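Long-range contacts in putative ring-cleaving dioxygenase MhqO (Bacillus subtilis subsp. subtilis, PDB 3OAJ), which is a putative iron-dependent extradiol ring-cleavage dioxygenase that may contribute to the breakdown of aromatic compounds: residues A[221-226]-A[265-270]; A[248-253]-A[274-279]; A[4-9]-A[175-180]. All blocks are in the same frame, centred on the assembly; numbering follows the deposited sequence.

Contact 1: A[221-226]-A[265-270]; sequences WRANDD and FEIATD. With ZN (zinc ion), chain C.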
loop_
_atom_site.group_PDB
_atom_site.type_symbol
_atom_site.label_atom_id
_atom_site.label_comp_id
_atom_site.label_asym_id
_atom_site.label_seq_id
_atom_site.Cartn_x
_atom_site.Cartn_y
_atom_site.Cartn_z
ATOM N N TRP A 221 -3.142 1.968 -8.401
ATOM C CA TRP A 221 -4.554 2.304 -8.504
ATOM C C TRP A 221 -5.319 1.162 -9.153
ATOM O O TRP A 221 -4.779 0.429 -9.967
ATOM C CB TRP A 221 -4.692 3.582 -9.340
ATOM C CG TRP A 221 -3.813 4.674 -8.799
ATOM C CD1 TRP A 221 -2.564 5.000 -9.229
ATOM C CD2 TRP A 221 -4.100 5.553 -7.701
ATOM N NE1 TRP A 221 -2.053 6.014 -8.469
ATOM C CE2 TRP A 221 -2.980 6.383 -7.535
ATOM C CE3 TRP A 221 -5.205 5.723 -6.853
ATOM C CZ2 TRP A 221 -2.916 7.366 -6.551
ATOM C CZ3 TRP A 221 -5.137 6.704 -5.869
ATOM C CH2 TRP A 221 -4.011 7.529 -5.753
ATOM N N ARG A 222 -6.574 1.015 -8.771
ATOM C CA ARG A 222 -7.425 -0.084 -9.240
ATOM C C ARG A 222 -7.952 0.077 -10.653
ATOM O O ARG A 222 -8.337 1.164 -11.073
ATOM C CB ARG A 222 -8.625 -0.246 -8.304
ATOM C CG ARG A 222 -8.221 -0.709 -6.913
ATOM C CD ARG A 222 -9.332 -0.580 -5.907
ATOM N NE ARG A 222 -10.452 -1.436 -6.245
ATOM C CZ ARG A 222 -11.608 -1.436 -5.603
ATOM N NH1 ARG A 222 -11.802 -0.632 -4.566
ATOM N NH2 ARG A 222 -12.563 -2.257 -5.996
ATOM N N ALA A 223 -7.976 -1.040 -11.376
ATOM C CA ALA A 223 -8.786 -1.178 -12.583
ATOM C C ALA A 223 -9.738 -2.329 -12.315
ATOM O O ALA A 223 -9.369 -3.277 -11.621
ATOM C CB ALA A 223 -7.911 -1.450 -13.822
ATOM N N ASN A 224 -10.939 -2.261 -12.878
ATOM C CA ASN A 224 -11.967 -3.275 -12.627
ATOM C C ASN A 224 -11.600 -4.676 -13.119
ATOM O O ASN A 224 -11.935 -5.667 -12.480
ATOM C CB ASN A 224 -13.304 -2.880 -13.280
ATOM C CG ASN A 224 -13.867 -1.561 -12.762
ATOM O OD1 ASN A 224 -14.354 -0.730 -13.545
ATOM N ND2 ASN A 224 -13.825 -1.367 -11.458
ATOM N N ASP A 225 -10.916 -4.739 -14.260
ATOM C CA ASP A 225 -10.608 -5.992 -14.934
ATOM C C ASP A 225 -9.546 -5.742 -16.003
ATOM O O ASP A 225 -9.075 -4.611 -16.158
ATOM C CB ASP A 225 -11.885 -6.645 -15.512
ATOM C CG ASP A 225 -12.672 -5.732 -16.447
ATOM O OD1 ASP A 225 -12.115 -4.774 -17.023
ATOM O OD2 ASP A 225 -13.877 -6.024 -16.649
ATOM N N ASP A 226 -9.153 -6.800 -16.715
ATOM C CA ASP A 226 -8.130 -6.694 -17.749
ATOM C C ASP A 226 -8.497 -5.669 -18.818
ATOM O O ASP A 226 -7.640 -4.878 -19.221
ATOM C CB ASP A 226 -7.849 -8.055 -18.391
ATOM C CG ASP A 226 -7.162 -9.018 -17.443
ATOM O OD1 ASP A 226 -6.621 -8.573 -16.410
ATOM O OD2 ASP A 226 -7.138 -10.229 -17.742
ATOM N N PHE A 265 3.559 5.413 -10.416
ATOM C CA PHE A 265 2.181 4.949 -10.302
ATOM C C PHE A 265 2.046 3.597 -11.001
ATOM O O PHE A 265 2.823 3.247 -11.903
ATOM C CB PHE A 265 1.241 5.934 -11.016
ATOM C CG PHE A 265 0.781 7.117 -10.164
ATOM C CD1 PHE A 265 1.426 7.482 -8.983
ATOM C CD2 PHE A 265 -0.289 7.898 -10.602
ATOM C CE1 PHE A 265 1.001 8.569 -8.244
ATOM C CE2 PHE A 265 -0.743 8.997 -9.849
ATOM C CZ PHE A 265 -0.087 9.335 -8.672
ATOM N N GLU A 266 1.013 2.864 -10.616
ATOM C CA GLU A 266 0.726 1.576 -11.230
ATOM C C GLU A 266 -0.785 1.499 -11.382
ATOM O O GLU A 266 -1.511 2.095 -10.591
ATOM C CB GLU A 266 1.238 0.456 -10.315
ATOM C CG GLU A 266 0.796 -0.980 -10.697
ATOM C CD GLU A 266 1.272 -2.018 -9.714
ATOM O OE1 GLU A 266 1.947 -1.667 -8.725
ATOM O OE2 GLU A 266 0.950 -3.205 -9.925
ATOM N N ILE A 267 -1.254 0.829 -12.431
ATOM C CA ILE A 267 -2.658 0.398 -12.486
ATOM C C ILE A 267 -2.639 -1.123 -12.376
ATOM O O ILE A 267 -1.988 -1.794 -13.176
ATOM C CB ILE A 267 -3.376 0.832 -13.789
ATOM C CG1 ILE A 267 -3.151 2.328 -14.097
ATOM C CG2 ILE A 267 -4.879 0.398 -13.763
ATOM C CD1 ILE A 267 -3.703 3.284 -13.093
ATOM N N ALA A 268 -3.356 -1.645 -11.382
ATOM C CA ALA A 268 -3.445 -3.071 -11.107
ATOM C C ALA A 268 -4.892 -3.515 -11.161
ATOM O O ALA A 268 -5.788 -2.833 -10.648
ATOM C CB ALA A 268 -2.877 -3.374 -9.732
ATOM N N THR A 269 -5.118 -4.675 -11.761
ATOM C CA THR A 269 -6.459 -5.201 -11.860
ATOM C C THR A 269 -6.959 -5.749 -10.529
ATOM O O THR A 269 -6.197 -6.395 -9.787
ATOM C CB THR A 269 -6.544 -6.332 -12.899
ATOM O OG1 THR A 269 -5.664 -7.404 -12.543
ATOM C CG2 THR A 269 -6.224 -5.839 -14.309
ATOM N N ASP A 270 -8.243 -5.527 -10.227
ATOM C CA ASP A 270 -8.821 -6.119 -9.016
ATOM C C ASP A 270 -8.691 -7.653 -9.011
ATOM O O ASP A 270 -8.202 -8.214 -8.032
ATOM C CB ASP A 270 -10.283 -5.685 -8.781
ATOM C CG ASP A 270 -10.404 -4.237 -8.298
ATOM O OD1 ASP A 270 -9.373 -3.615 -7.941
ATOM O OD2 ASP A 270 -11.540 -3.707 -8.300
HETATM ZN ZN ZN C . 2.551 -2.784 -7.464
#
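Trp-221 and Ile-267 sit side by side on two parallel strands, and the backbone bonds run on from there: Trp-221 N to Glu-266 O (2.7 Å), Ala-268 N to Trp-221 O, Ala-223 N to Ala-268 O, and Asp-270 N to Ala-223 O. On the face carrying Trp-221, Ala-223, Ile-267 and Thr-269, Ala-223 CB packs against Ile-267 CG2 at 3.6 Å. At one end the indole edge points at the phenyl face of Phe-265, with Trp-221 NE1 3.3 Å from Phe-265 CD2 and above the middle of that ring; the planes stand 61° apart, a T-shaped pair.

At the other end Arg-222 takes hold of Asp-270 side-on. Its NE gives a bond to Asp-270 OD1 (3.0 Å), on the syn side, while Arg-222 NH2 reaches Asp-270 OD2 at 2.9 Å. A bend at chi3 (64°) brings the guanidinium edge to the carboxylate, whose plane is rotated 41° from it: Asp-270 OD2 lies in the guanidinium plane but is met from above the carboxylate plane.

Glu-266, its chain extended, carries OE1 to 1.8 Å from the zinc ion, which His-11 and His-218 also bind. Ala-254 and Tyr-256 on the adjacent strand 253-258 touch its side chain. Two histidines and one glutamate are the facial triad known from extradiol dioxygenases, so the zinc seen here probably occupies the place of the predicted catalytic Fe(2+), with Glu-266 as its carboxylate ligand.

Contact 2: A[248-253]-A[274-279]; sequences DRNYFN and FAHDET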
loop_
_atom_site.group_PDB
_atom_site.type_symbol
_atom_site.label_atom_id
_atom_site.label_comp_id
_atom_site.label_asym_id
_atom_site.label_seq_id
_atom_site.Cartn_x
_atom_site.Cartn_y
_atom_site.Cartn_z
ATOM N N ASP A 248 2.018 -9.802 -15.949
ATOM C CA ASP A 248 1.242 -10.734 -15.125
ATOM C C ASP A 248 1.939 -10.966 -13.773
ATOM O O ASP A 248 3.018 -11.575 -13.716
ATOM C CB ASP A 248 1.081 -12.041 -15.917
ATOM C CG ASP A 248 0.332 -13.121 -15.155
ATOM O OD1 ASP A 248 -0.026 -12.933 -13.971
ATOM O OD2 ASP A 248 0.102 -14.188 -15.768
ATOM N N ARG A 249 1.349 -10.451 -12.693
ATOM C CA ARG A 249 1.910 -10.625 -11.339
ATOM C C ARG A 249 1.210 -11.719 -10.548
ATOM O O ARG A 249 1.332 -11.784 -9.316
ATOM C CB ARG A 249 1.888 -9.303 -10.555
ATOM C CG ARG A 249 2.533 -8.106 -11.274
ATOM C CD ARG A 249 3.981 -8.379 -11.646
ATOM N NE ARG A 249 4.785 -7.164 -11.739
ATOM C CZ ARG A 249 6.034 -7.109 -12.208
ATOM N NH1 ARG A 249 6.636 -8.201 -12.676
ATOM N NH2 ARG A 249 6.684 -5.951 -12.235
ATOM N N ASN A 250 0.478 -12.575 -11.266
ATOM C CA ASN A 250 -0.201 -13.753 -10.707
ATOM C C ASN A 250 -1.486 -13.393 -9.976
ATOM O O ASN A 250 -2.532 -13.954 -10.268
ATOM C CB ASN A 250 0.742 -14.580 -9.802
ATOM C CG ASN A 250 0.260 -16.012 -9.575
ATOM O OD1 ASN A 250 -0.823 -16.406 -10.004
ATOM N ND2 ASN A 250 1.083 -16.801 -8.897
ATOM N N TYR A 251 -1.417 -12.451 -9.040
ATOM C CA TYR A 251 -2.595 -12.101 -8.216
ATOM C C TYR A 251 -3.323 -10.883 -8.776
ATOM O O TYR A 251 -4.369 -10.485 -8.276
ATOM C CB TYR A 251 -2.162 -11.939 -6.752
ATOM C CG TYR A 251 -1.272 -13.106 -6.392
ATOM C CD1 TYR A 251 0.111 -12.951 -6.225
ATOM C CD2 TYR A 251 -1.797 -14.397 -6.343
ATOM C CE1 TYR A 251 0.930 -14.059 -5.974
ATOM C CE2 TYR A 251 -0.984 -15.498 -6.099
ATOM C CZ TYR A 251 0.374 -15.318 -5.916
ATOM O OH TYR A 251 1.151 -16.421 -5.667
ATOM N N PHE A 252 -2.746 -10.315 -9.830
ATOM C CA PHE A 252 -3.289 -9.167 -10.586
ATOM C C PHE A 252 -2.344 -8.961 -11.767
ATOM O O PHE A 252 -1.218 -9.453 -11.741
ATOM C CB PHE A 252 -3.361 -7.882 -9.721
ATOM C CG PHE A 252 -2.074 -7.541 -9.023
ATOM C CD1 PHE A 252 -1.105 -6.757 -9.647
ATOM C CD2 PHE A 252 -1.815 -8.030 -7.738
ATOM C CE1 PHE A 252 0.089 -6.437 -9.003
ATOM C CE2 PHE A 252 -0.605 -7.720 -7.100
ATOM C CZ PHE A 252 0.358 -6.951 -7.735
ATOM N N ASN A 253 -2.820 -8.260 -12.800
ATOM C CA ASN A 253 -1.971 -7.760 -13.883
ATOM C C ASN A 253 -1.654 -6.296 -13.580
ATOM O O ASN A 253 -2.459 -5.599 -12.955
ATOM C CB ASN A 253 -2.675 -7.905 -15.235
ATOM C CG ASN A 253 -2.845 -9.362 -15.653
ATOM O OD1 ASN A 253 -2.005 -10.208 -15.350
ATOM N ND2 ASN A 253 -3.961 -9.667 -16.311
ATOM N N PHE A 274 -5.721 -13.131 -4.267
ATOM C CA PHE A 274 -4.706 -13.980 -3.642
ATOM C C PHE A 274 -5.116 -15.418 -3.373
ATOM O O PHE A 274 -4.280 -16.221 -2.951
ATOM C CB PHE A 274 -4.166 -13.316 -2.378
ATOM C CG PHE A 274 -3.539 -11.975 -2.634
ATOM C CD1 PHE A 274 -2.279 -11.874 -3.194
ATOM C CD2 PHE A 274 -4.221 -10.802 -2.296
ATOM C CE1 PHE A 274 -1.696 -10.626 -3.443
ATOM C CE2 PHE A 274 -3.663 -9.561 -2.520
ATOM C CZ PHE A 274 -2.395 -9.465 -3.109
ATOM N N ALA A 275 -6.386 -15.728 -3.634
ATOM C CA ALA A 275 -6.956 -17.044 -3.311
ATOM C C ALA A 275 -7.014 -18.030 -4.476
ATOM O O ALA A 275 -7.803 -18.978 -4.444
ATOM C CB ALA A 275 -8.343 -16.874 -2.720
ATOM N N HIS A 276 -6.190 -17.836 -5.496
ATOM C CA HIS A 276 -6.310 -18.694 -6.675
ATOM C C HIS A 276 -5.129 -19.637 -6.885
ATOM O O HIS A 276 -5.142 -20.421 -7.834
ATOM C CB HIS A 276 -6.539 -17.859 -7.933
ATOM C CG HIS A 276 -5.275 -17.366 -8.551
ATOM N ND1 HIS A 276 -4.642 -16.222 -8.128
ATOM C CD2 HIS A 276 -4.503 -17.883 -9.536
ATOM C CE1 HIS A 276 -3.541 -16.045 -8.836
ATOM N NE2 HIS A 276 -3.437 -17.038 -9.702
ATOM N N ASP A 277 -4.098 -19.539 -6.045
ATOM C CA ASP A 277 -3.105 -20.612 -5.967
ATOM C C ASP A 277 -2.995 -21.195 -4.553
ATOM O O ASP A 277 -2.238 -22.131 -4.310
ATOM C CB ASP A 277 -1.744 -20.203 -6.555
ATOM C CG ASP A 277 -1.090 -19.053 -5.816
ATOM O OD1 ASP A 277 -1.675 -18.522 -4.854
ATOM O OD2 ASP A 277 0.024 -18.672 -6.233
ATOM N N GLU A 278 -3.778 -20.618 -3.641
ATOM C CA GLU A 278 -4.038 -21.162 -2.321
ATOM C C GLU A 278 -5.509 -20.897 -2.029
ATOM O O GLU A 278 -6.101 -19.966 -2.574
ATOM C CB GLU A 278 -3.207 -20.451 -1.248
ATOM C CG GLU A 278 -1.708 -20.612 -1.360
ATOM C CD GLU A 278 -0.959 -19.809 -0.315
ATOM O OE1 GLU A 278 -0.832 -18.577 -0.485
ATOM O OE2 GLU A 278 -0.497 -20.407 0.678
ATOM N N THR A 279 -6.097 -21.686 -1.143
ATOM C CA THR A 279 -7.474 -21.437 -0.712
ATOM C C THR A 279 -7.544 -20.143 0.092
ATOM O O THR A 279 -6.538 -19.696 0.656
ATOM C CB THR A 279 -8.033 -22.588 0.139
ATOM O OG1 THR A 279 -7.277 -22.705 1.353
ATOM C CG2 THR A 279 -7.990 -23.909 -0.639
#
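Tyr-251 lies against Phe-274, His-276 and Asp-277, and each meets a different part of it. Phe-274 comes in near the root of the tyrosine: its CD1 is 3.6 Å from Tyr-251 CB, and the two rings, 5.4 Å between centroids, are inclined at 34°. The imidazole of His-276 meets the tyrosine rim to rim. The three rings thus form a small aromatic cluster without a true stack.

The far end of the tyrosine is polar. Tyr-251 OH donates to Asp-277 OD2 at 2.6 Å, a short bond that uses the syn lone pair of the carboxylate. Asp-277 lies at the rim of the phenol, near its plane, but its carboxylate is turned 62° from the ring. A chi1 of 63° sets Asp-277 CG between its own backbone N and carbonyl carbon, and from there the carboxylate faces the hydroxyl. Its other oxygen, OD1, forms a salt bridge with Lys-36, so both carboxylate oxygens have a partner, Tyr-251 OH and Lys-36 NZ.

Asn-250 lays its CB over one face of the tyrosine ring. An Asx turn, Asn-250 N to Asp-248 OD1 at 2.8 Å, shapes the loop just before Tyr-251.

The contact joins the turn between strands 247-248 and 253-258, at one end of the mixed sheet, to the loop that follows strand 264-269. Lys-36 and Val-35 of strand 33-39, the outermost strand at the other end of that sheet, touch Tyr-251 and Phe-274 respectively.

Contact 3: A[4-9]-A[175-180]; sequences KKTMGI and MGLERV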
loop_
_atom_site.group_PDB
_atom_site.type_symbol
_atom_site.label_atom_id
_atom_site.label_comp_id
_atom_site.label_asym_id
_atom_site.label_seq_id
_atom_site.Cartn_x
_atom_site.Cartn_y
_atom_site.Cartn_z
ATOM N N LYS A 4 -10.596 8.903 -17.574
ATOM C CA LYS A 4 -10.795 7.637 -16.854
ATOM C C LYS A 4 -11.189 7.891 -15.396
ATOM O O LYS A 4 -11.115 9.030 -14.927
ATOM C CB LYS A 4 -9.510 6.797 -16.920
ATOM C CG LYS A 4 -9.057 6.401 -18.336
ATOM C CD LYS A 4 -9.893 5.263 -18.916
ATOM C CE LYS A 4 -9.570 3.929 -18.244
ATOM N NZ LYS A 4 -10.727 2.979 -18.307
ATOM N N LYS A 5 -11.618 6.838 -14.692
ATOM C CA LYS A 5 -11.977 6.931 -13.267
ATOM C C LYS A 5 -11.620 5.670 -12.479
ATOM O O LYS A 5 -12.229 4.626 -12.663
ATOM C CB LYS A 5 -13.476 7.196 -13.123
ATOM C CG LYS A 5 -13.920 7.711 -11.773
ATOM C CD LYS A 5 -15.371 8.202 -11.815
ATOM C CE LYS A 5 -15.553 9.363 -12.800
ATOM N NZ LYS A 5 -15.169 10.684 -12.214
ATOM N N THR A 6 -10.658 5.775 -11.574
ATOM C CA THR A 6 -10.283 4.651 -10.716
ATOM C C THR A 6 -11.078 4.648 -9.410
ATOM O O THR A 6 -11.354 5.699 -8.839
ATOM C CB THR A 6 -8.769 4.680 -10.411
ATOM O OG1 THR A 6 -8.408 3.558 -9.591
ATOM C CG2 THR A 6 -8.361 5.970 -9.671
ATOM N N MET A 7 -11.416 3.466 -8.912
ATOM C CA MET A 7 -12.069 3.355 -7.611
ATOM C C MET A 7 -11.194 3.810 -6.446
ATOM O O MET A 7 -11.704 4.262 -5.421
ATOM C CB MET A 7 -12.533 1.920 -7.378
ATOM C CG MET A 7 -13.707 1.534 -8.278
ATOM S SD MET A 7 -15.223 2.324 -7.704
ATOM C CE MET A 7 -15.569 1.179 -6.371
ATOM N N GLY A 8 -9.881 3.739 -6.622
ATOM C CA GLY A 8 -8.981 4.078 -5.513
ATOM C C GLY A 8 -7.720 3.243 -5.527
ATOM O O GLY A 8 -7.421 2.564 -6.521
ATOM N N ILE A 9 -6.998 3.267 -4.413
ATOM C CA ILE A 9 -5.772 2.497 -4.284
ATOM C C ILE A 9 -6.073 0.980 -4.347
ATOM O O ILE A 9 -7.045 0.486 -3.732
ATOM C CB ILE A 9 -5.079 2.830 -2.954
ATOM C CG1 ILE A 9 -4.660 4.314 -2.901
ATOM C CG2 ILE A 9 -3.888 1.883 -2.687
ATOM C CD1 ILE A 9 -4.304 4.806 -1.486
ATOM N N MET A 175 -7.445 10.984 -14.017
ATOM C CA MET A 175 -7.780 9.807 -13.237
ATOM C C MET A 175 -9.160 9.860 -12.598
ATOM O O MET A 175 -9.593 8.886 -11.987
ATOM C CB MET A 175 -6.693 9.527 -12.200
ATOM C CG MET A 175 -5.409 9.054 -12.845
ATOM S SD MET A 175 -4.042 8.944 -11.680
ATOM C CE MET A 175 -4.555 7.581 -10.627
ATOM N N GLY A 176 -9.834 11.002 -12.730
ATOM C CA GLY A 176 -11.233 11.106 -12.321
ATOM C C GLY A 176 -11.525 11.234 -10.836
ATOM O O GLY A 176 -12.674 11.057 -10.413
ATOM N N LEU A 177 -10.517 11.554 -10.034
ATOM C CA LEU A 177 -10.770 11.830 -8.618
ATOM C C LEU A 177 -11.445 13.194 -8.461
ATOM O O LEU A 177 -11.199 14.118 -9.233
ATOM C CB LEU A 177 -9.490 11.757 -7.768
ATOM C CG LEU A 177 -8.916 10.361 -7.500
ATOM C CD1 LEU A 177 -8.108 9.810 -8.664
ATOM C CD2 LEU A 177 -8.059 10.369 -6.241
ATOM N N GLU A 178 -12.313 13.299 -7.463
ATOM C CA GLU A 178 -13.007 14.550 -7.182
ATOM C C GLU A 178 -12.178 15.418 -6.235
ATOM O O GLU A 178 -11.700 14.939 -5.207
ATOM C CB GLU A 178 -14.362 14.228 -6.551
ATOM C CG GLU A 178 -15.301 15.407 -6.359
ATOM C CD GLU A 178 -16.662 14.963 -5.840
ATOM O OE1 GLU A 178 -17.151 13.889 -6.269
ATOM O OE2 GLU A 178 -17.239 15.686 -5.000
ATOM N N ARG A 179 -12.014 16.687 -6.582
ATOM C CA ARG A 179 -11.391 17.650 -5.684
ATOM C C ARG A 179 -12.311 17.936 -4.493
ATOM O O ARG A 179 -13.461 18.371 -4.652
ATOM C CB ARG A 179 -11.059 18.946 -6.434
ATOM C CG ARG A 179 -9.939 19.789 -5.806
ATOM C CD ARG A 179 -10.082 21.230 -6.261
ATOM N NE ARG A 179 -8.891 21.734 -6.939
ATOM C CZ ARG A 179 -8.275 22.879 -6.640
ATOM N NH1 ARG A 179 -8.731 23.660 -5.668
ATOM N NH2 ARG A 179 -7.200 23.254 -7.328
ATOM N N VAL A 180 -11.789 17.689 -3.299
ATOM C CA VAL A 180 -12.524 17.973 -2.063
ATOM C C VAL A 180 -12.296 19.407 -1.603
ATOM O O VAL A 180 -13.254 20.122 -1.279
ATOM C CB VAL A 180 -12.146 16.970 -0.948
ATOM C CG1 VAL A 180 -12.834 17.318 0.371
ATOM C CG2 VAL A 180 -12.475 15.543 -1.396
HETATM O O HOH W 1 -11.490 8.298 -9.354
#
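This is a loop-to-loop contact made largely by backbone, in which the N-terminal residues ahead of strand 9-16 lie against the turn leading from helix 164-174 into strand 178-183. Lys-5 and Gly-176 come closest, their CA atoms 4.3 Å apart. Gly-176 is the first residue to leave the helix, with a positive phi of 77°; having no side chain, it lets its CA lie against Lys-4 O in a CA-H...O contact of 3.3 Å.

Met-175 O is the main acceptor. Thr-6 N reaches it in a weak bond of 3.3 Å, Lys-5 CA offers a CA-H...O contact at the same carbonyl, and a water donates to both Met-175 O and, at 2.7 Å, Thr-6 O. The next carbonyl is taken by a side chain: Lys-5, bent at chi3 (-61°) and chi4 (-82°), brings NZ to 3.1 Å from Gly-176 O, in the carbonyl plane and on a lone pair. A smaller apolar touch pairs Thr-6 CG2 with Leu-177 CD1 at 4.0 Å.

Leu-177 also packs on Tyr-189 of strand 186-190. Thr-6 OG1 is bound to Arg-222 O of strand 215-223, while Lys-4 NZ forms a salt bridge with Asp-228 at the start of helix 226-238. Trp-232 of that helix touches Thr-6 and Met-175, so the N-terminal segment and the end of helix 164-174 both lie against strand 215-223 and helix 226-238.

Contact 3 closes before contacts 1 and 2 open, and those two interlock, their segments alternating along the chain. Contact 1 is about 12 Å from contact 3 and about 14 Å from contact 2, whereas contacts 2 and 3 are about 25 Å apart, all between centres, and do not touch. Contact 1 lies within one eight-stranded sheet, contact 2 in loops at its 247-248/253-258 end, and contact 3 joins the lead-in to its strand 9-16 to 178-183, an edge strand of the second sheet. Asn-253 bonds to Asp-226 and Thr-269, and Gly-8 to Arg-222. The metal-bearing strand 264-269 is thus tied to the start of strand 253-258, and its neighbour 215-223 to the N-terminal segment.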